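PDB 7KFF: tRNA (guanine-N(1)-)-methyltransferase from Corynebacterium diphtheriae, which methylates N1 of guanine 37 in tRNA, using S-adenosyl-L-methionine as methyl donor and leaving S-adenosyl-L-homocysteine. Local coordinates for the interface of chains A and B. Residues are numbered along the deposited sequence; one frame, centred on the assembly and turned at random. Chains: chain A/B, tRNA (guanine-N(1)-)-methyltransferase.

Three patches of one two-fold symmetric interface are described, each repeated with the chains exchanged. The C-alpha centres of contacts 1 and 3 lie about 14 Å apart, while contact 2 is about 24 Å from contact 1 and 22 Å from contact 3. Chain A's stretch from A:Arg168 to A:Asp179 supplies residues to all three, and its segment 73-87 serves contacts 3 and 2. Chain B contributes the end of helix 200-211 with B:Arg212, then residues 221-224, then strand 244-245 with B:Arg246. The hold of each subunit on the other is thus spread over well-separated elements of this knotted protein, consistent with the TrmD dimer.

Contact 1: the interface of chains A and B. Residues chain A 28, 168, 196-198, 201; chain B 208, 212.
A helix-to-loop contact of the homodimer is centred here on the carboxylate of B:Glu208, pinning its helix to the partner's loop in the dimer characteristic of TrmD enzymes. B:Glu208 OE1 accepts two backbone N-H groups from the same face of the carboxylate, A:Ile197 N at 2.8 Å on the anti side and A:Gly198 N at 3.3 Å on the syn side. The phenol hydroxyl of A:Tyr28 donates from OH to B:Glu208 OE2 at 2.6 Å, the ring standing almost perpendicular (87°) to the carboxylate. Two waters also reach OE2. One, 2.7 Å from B:Glu208 OE2, also meets A:Val201 N; the other, 2.8 Å from B:Glu208 OE2, is shared with both terminal nitrogens of A:Arg168. The guanidinium thus acts through water, its NH2 staying 4.1 Å from B:Glu208 OE2. Apolar contact is added by A:Val201 CG1, 3.9 Å from B:Glu208 CD. The donors and the start of chain A's helix 200-211 would tend to stabilise negative charge on the glutamate. A:Ile197 keeps CG1 beside its backbone N (chi1 -56°), bringing this branch 3.8 Å from CB of B:Arg212, whose NE reaches A:Leu196 O through a third water. In the fold, the loop 196-198 leads into helix 200-211 of chain A, which meets the C-terminal part of the same helix from chain B.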
# COMPACT_ATOMS: atom_id res chain seq x y z
N TYR A 28 -7.37 -6.04 12.91
CA TYR A 28 -7.02 -5.62 11.56
C TYR A 28 -5.89 -6.49 11.02
O TYR A 28 -5.73 -6.64 9.81
CB TYR A 28 -6.63 -4.15 11.56
CG TYR A 28 -6.89 -3.44 10.24
CD1 TYR A 28 -6.12 -3.72 9.11
CD2 TYR A 28 -7.87 -2.47 10.12
CE1 TYR A 28 -6.35 -3.07 7.89
CE2 TYR A 28 -8.08 -1.81 8.92
CZ TYR A 28 -7.33 -2.11 7.82
OH TYR A 28 -7.55 -1.45 6.61
N ARG A 168 -2.70 6.08 14.28
CA ARG A 168 -4.06 6.48 13.94
C ARG A 168 -4.13 7.99 14.22
O ARG A 168 -3.23 8.56 14.84
CB ARG A 168 -5.06 5.73 14.82
CG ARG A 168 -5.20 4.24 14.49
CD ARG A 168 -6.27 4.00 13.47
NE ARG A 168 -6.15 2.73 12.77
CZ ARG A 168 -7.03 2.29 11.88
NH1 ARG A 168 -8.17 2.94 11.67
NH2 ARG A 168 -6.80 1.19 11.20
N LEU A 196 -3.90 7.24 4.19
CA LEU A 196 -4.66 6.15 4.77
C LEU A 196 -5.27 6.58 6.10
O LEU A 196 -5.01 7.68 6.61
CB LEU A 196 -3.75 4.96 5.03
CG LEU A 196 -2.98 4.52 3.79
CD1 LEU A 196 -1.94 3.48 4.16
CD2 LEU A 196 -3.91 4.05 2.69
N ILE A 197 -6.06 5.68 6.69
CA ILE A 197 -6.68 5.93 8.00
C ILE A 197 -5.75 5.53 9.15
O ILE A 197 -5.71 6.18 10.20
CB ILE A 197 -8.04 5.21 8.09
CG1 ILE A 197 -8.98 5.61 6.96
CG2 ILE A 197 -8.68 5.45 9.47
CD1 ILE A 197 -10.16 4.69 6.75
N GLY A 198 -5.03 4.43 8.98
CA GLY A 198 -4.17 3.93 10.03
C GLY A 198 -2.99 3.19 9.45
O GLY A 198 -2.97 2.83 8.27
N VAL A 201 -2.94 -1.24 7.87
CA VAL A 201 -2.94 -1.76 6.51
C VAL A 201 -1.55 -1.67 5.90
O VAL A 201 -1.17 -2.53 5.10
CB VAL A 201 -4.01 -1.08 5.63
CG1 VAL A 201 -3.65 0.36 5.28
CG2 VAL A 201 -4.26 -1.88 4.38
N GLU B 208 -9.34 2.27 2.24
CA GLU B 208 -9.11 3.25 3.31
C GLU B 208 -9.00 4.66 2.74
O GLU B 208 -9.62 5.60 3.26
CB GLU B 208 -7.84 2.92 4.10
CG GLU B 208 -7.97 1.79 5.07
CD GLU B 208 -7.08 1.92 6.30
OE1 GLU B 208 -6.25 2.86 6.40
OE2 GLU B 208 -7.22 1.04 7.17
N ARG B 212 -12.35 7.22 3.46
CA ARG B 212 -12.15 8.30 4.42
C ARG B 212 -12.49 9.67 3.85
O ARG B 212 -12.61 10.62 4.62
CB ARG B 212 -10.74 8.31 4.98
CG ARG B 212 -9.68 8.73 4.00
CD ARG B 212 -8.27 8.70 4.60
NE ARG B 212 -7.96 9.76 5.55
CZ ARG B 212 -7.59 11.00 5.22
NH1 ARG B 212 -7.52 11.37 3.96
NH2 ARG B 212 -7.29 11.86 6.17
O HOH W 1 -4.92 0.76 8.56
O HOH W 2 -9.03 1.71 9.25
O HOH W 3 -6.66 9.46 8.11

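Contact 2: the interface of chains A and B. Residues chain A 79, 83-84, 87, 175, 179; chain B 245-246.
The short strand 244-245 of chain B and the residue after it form a Trp-Arg pair that docks against helices 79-90 and 174-180 of chain A. A:Pro79, the first residue of helix 79-90, sets its CB over one face of the B:Trp245 indole, 3.5 Å from the centroid of the six-membered ring. CG of B:Arg246 packs over the opposite face, sandwiching the indole between proline and arginine. At the rim of the ring, A:Gly83 CA and the carbonyl of A:Arg175 lie in its plane, and A:Asp179 CB approaches B:Trp245 CZ3 at 3.7 Å. B:Arg246 runs extended from CG to NE, carrying its guanidinium to two aspartates. B:Arg246 NH2 forms a salt bridge with A:Asp87 OD2 at 2.8 Å; the planes are nearly parallel (14°) but offset, OD2 tilting from the guanidinium plane, and the NH1 to OD1 bond is weak. B:Arg246 NH1 forms a second salt bridge, to A:Asp179 OD2 at 2.8 Å, and here the oxygen lies in the guanidinium plane. With CG anti to the backbone N (chi1 178°), A:Asp179 comes across the arginine at about a right angle. A:Asp179 OD1 lies 2.7 Å from a water that also reaches the main-chain carbonyl of B:Arg246, 2.8 Å from its O.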
# COMPACT_ATOMS: atom_id res chain seq x y z
N PRO A 79 2.97 9.62 24.16
CA PRO A 79 4.26 8.98 24.48
C PRO A 79 4.23 8.13 25.72
O PRO A 79 4.95 7.13 25.79
CB PRO A 79 5.24 10.15 24.64
CG PRO A 79 4.56 11.32 24.18
CD PRO A 79 3.08 11.08 24.08
N GLY A 83 5.84 4.61 24.67
CA GLY A 83 7.18 4.33 25.12
C GLY A 83 7.26 3.00 25.86
O GLY A 83 8.05 2.12 25.51
N PRO A 84 6.44 2.83 26.90
CA PRO A 84 6.42 1.53 27.60
C PRO A 84 6.09 0.36 26.69
O PRO A 84 6.67 -0.72 26.84
CB PRO A 84 5.40 1.75 28.71
CG PRO A 84 5.50 3.25 28.98
CD PRO A 84 5.67 3.85 27.63
N ASP A 87 9.16 -0.43 24.70
CA ASP A 87 10.17 -1.00 25.58
C ASP A 87 9.90 -2.49 25.81
O ASP A 87 10.80 -3.33 25.75
CB ASP A 87 10.12 -0.31 26.95
CG ASP A 87 10.60 1.14 26.95
OD1 ASP A 87 11.18 1.64 25.95
OD2 ASP A 87 10.37 1.83 27.99
N ARG A 175 8.41 12.39 19.60
CA ARG A 175 9.43 12.02 20.57
C ARG A 175 9.49 10.51 20.79
O ARG A 175 10.55 9.99 21.15
CB ARG A 175 9.19 12.71 21.89
CG ARG A 175 9.37 14.21 21.77
CD ARG A 175 8.89 14.92 23.04
NE ARG A 175 7.45 14.75 23.21
CZ ARG A 175 6.77 15.15 24.27
NH1 ARG A 175 7.40 15.76 25.26
NH2 ARG A 175 5.46 14.98 24.30
N ASP A 179 13.05 8.73 20.80
CA ASP A 179 13.45 7.93 21.96
C ASP A 179 13.63 6.46 21.59
O ASP A 179 14.50 5.78 22.17
CB ASP A 179 12.40 8.07 23.05
CG ASP A 179 12.71 7.24 24.25
OD1 ASP A 179 13.57 7.66 25.05
OD2 ASP A 179 12.07 6.19 24.43
N TRP B 245 9.28 14.68 28.16
CA TRP B 245 9.12 13.23 28.27
C TRP B 245 10.44 12.58 27.90
O TRP B 245 10.96 12.83 26.81
CB TRP B 245 8.01 12.73 27.37
CG TRP B 245 7.80 11.26 27.36
CD1 TRP B 245 7.16 10.52 28.30
CD2 TRP B 245 8.23 10.35 26.36
NE1 TRP B 245 7.15 9.19 27.93
CE2 TRP B 245 7.81 9.06 26.75
CE3 TRP B 245 8.93 10.49 25.16
CZ2 TRP B 245 8.04 7.93 25.96
CZ3 TRP B 245 9.16 9.36 24.39
CH2 TRP B 245 8.73 8.10 24.80
N ARG B 246 11.00 11.77 28.81
CA ARG B 246 12.26 11.07 28.55
C ARG B 246 13.33 12.05 28.07
O ARG B 246 14.11 11.76 27.16
CB ARG B 246 12.07 9.86 27.63
CG ARG B 246 11.19 8.80 28.25
CD ARG B 246 11.15 7.54 27.43
NE ARG B 246 10.29 6.54 28.05
CZ ARG B 246 10.17 5.28 27.64
NH1 ARG B 246 10.82 4.86 26.57
NH2 ARG B 246 9.38 4.45 28.29
O HOH W 4 14.87 9.99 25.14

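Contact 3: the interface of chains A and B. Residues chain A 73-75, 170; chain B 221-222, 224.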
# COMPACT_ATOMS: atom_id res chain seq x y z
N PRO A 73 -6.97 20.80 15.32
CA PRO A 73 -7.87 19.67 15.52
C PRO A 73 -7.10 18.36 15.49
O PRO A 73 -5.90 18.29 15.20
CB PRO A 73 -8.81 19.77 14.31
CG PRO A 73 -7.91 20.29 13.23
CD PRO A 73 -6.90 21.21 13.91
N GLY A 74 -7.82 17.31 15.80
CA GLY A 74 -7.24 16.00 15.75
C GLY A 74 -6.68 15.58 17.09
O GLY A 74 -6.71 16.31 18.09
N MSE A 75 -6.15 14.38 17.09
CA MSE A 75 -5.55 13.80 18.28
C MSE A 75 -4.23 13.19 17.91
O MSE A 75 -4.05 12.75 16.78
CB MSE A 75 -6.50 12.73 18.84
CG MSE A 75 -7.85 13.30 19.25
SE MSE A 75 -7.79 14.64 20.67
CE MSE A 75 -7.83 13.37 22.21
N GLU A 170 -3.78 11.79 14.11
CA GLU A 170 -2.72 12.60 13.50
C GLU A 170 -1.39 11.87 13.48
O GLU A 170 -0.43 12.35 12.86
CB GLU A 170 -2.56 13.91 14.26
CG GLU A 170 -3.79 14.80 14.22
CD GLU A 170 -4.24 15.09 12.80
OE1 GLU A 170 -5.38 14.70 12.44
OE2 GLU A 170 -3.46 15.71 12.05
N THR B 221 -13.97 14.95 14.51
CA THR B 221 -12.65 15.24 15.08
C THR B 221 -11.49 15.09 14.09
O THR B 221 -10.44 15.70 14.32
CB THR B 221 -12.38 14.32 16.28
OG1 THR B 221 -13.39 14.50 17.27
CG2 THR B 221 -11.00 14.61 16.89
N GLN B 222 -11.65 14.31 13.02
CA GLN B 222 -10.55 14.08 12.09
C GLN B 222 -10.90 14.44 10.65
O GLN B 222 -10.11 14.16 9.74
CB GLN B 222 -10.07 12.62 12.19
CG GLN B 222 -9.26 12.32 13.45
CD GLN B 222 -7.83 12.84 13.37
OE1 GLN B 222 -7.31 13.09 12.28
NE2 GLN B 222 -7.19 13.00 14.52
N HIS B 224 -11.01 17.36 9.21
CA HIS B 224 -10.34 18.56 8.70
C HIS B 224 -9.50 18.29 7.45
O HIS B 224 -8.56 17.50 7.47
CB HIS B 224 -9.47 19.18 9.80
CG HIS B 224 -8.59 18.19 10.51
ND1 HIS B 224 -9.05 17.37 11.52
CD2 HIS B 224 -7.28 17.89 10.36
CE1 HIS B 224 -8.06 16.61 11.95
NE2 HIS B 224 -6.98 16.91 11.27
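Packing across this loop-to-loop contact is led by A:Pro73, whose CG lies over one face of the B:His224 imidazole, toward its rim and 3.6 Å from the ring centroid. The histidine's CG stands between its own backbone N and carbonyl carbon (chi1 48°), turning this face to the proline. A:Gly74 CA continues the surface, 3.9 Å from B:His224 CE1. Polar bonding centres on A:Glu170. B:His224 NE2 donates to A:Glu170 OE1 at 3.0 Å, with the oxygen close to the imidazole plane but the donor 47° out of the carboxylate plane. Proline above the ring and glutamate at its edge together would restrain the turn of the imidazole. The B:Gln222 amide slides past A:Glu170 with its plane only 15° from that of the carboxylate. As modelled, B:Gln222 OE1 clashes with A:Glu170 OE1 at 2.5 Å, and B:Gln222 NE2 faces another donor, A:Met75 N, at 3.1 Å. The amide orientation is therefore doubtful; exchanging O and N would probably match donors to acceptors, but the spacing to the glutamate would remain unusually short, so that pair carries no firm interaction. The contact appears to tie chain B's linker, which in TrmD enzymes leads to the C-terminal domain and adjoins the active site, to the A:Glu170 loop. In the fold, A:Pro73 to A:Met75 precede strand 76-77, A:Glu170 lies between strand 161-165 and helix 174-180, and the chain B residues follow helix 200-211, B:His224 being the last ordered before a break.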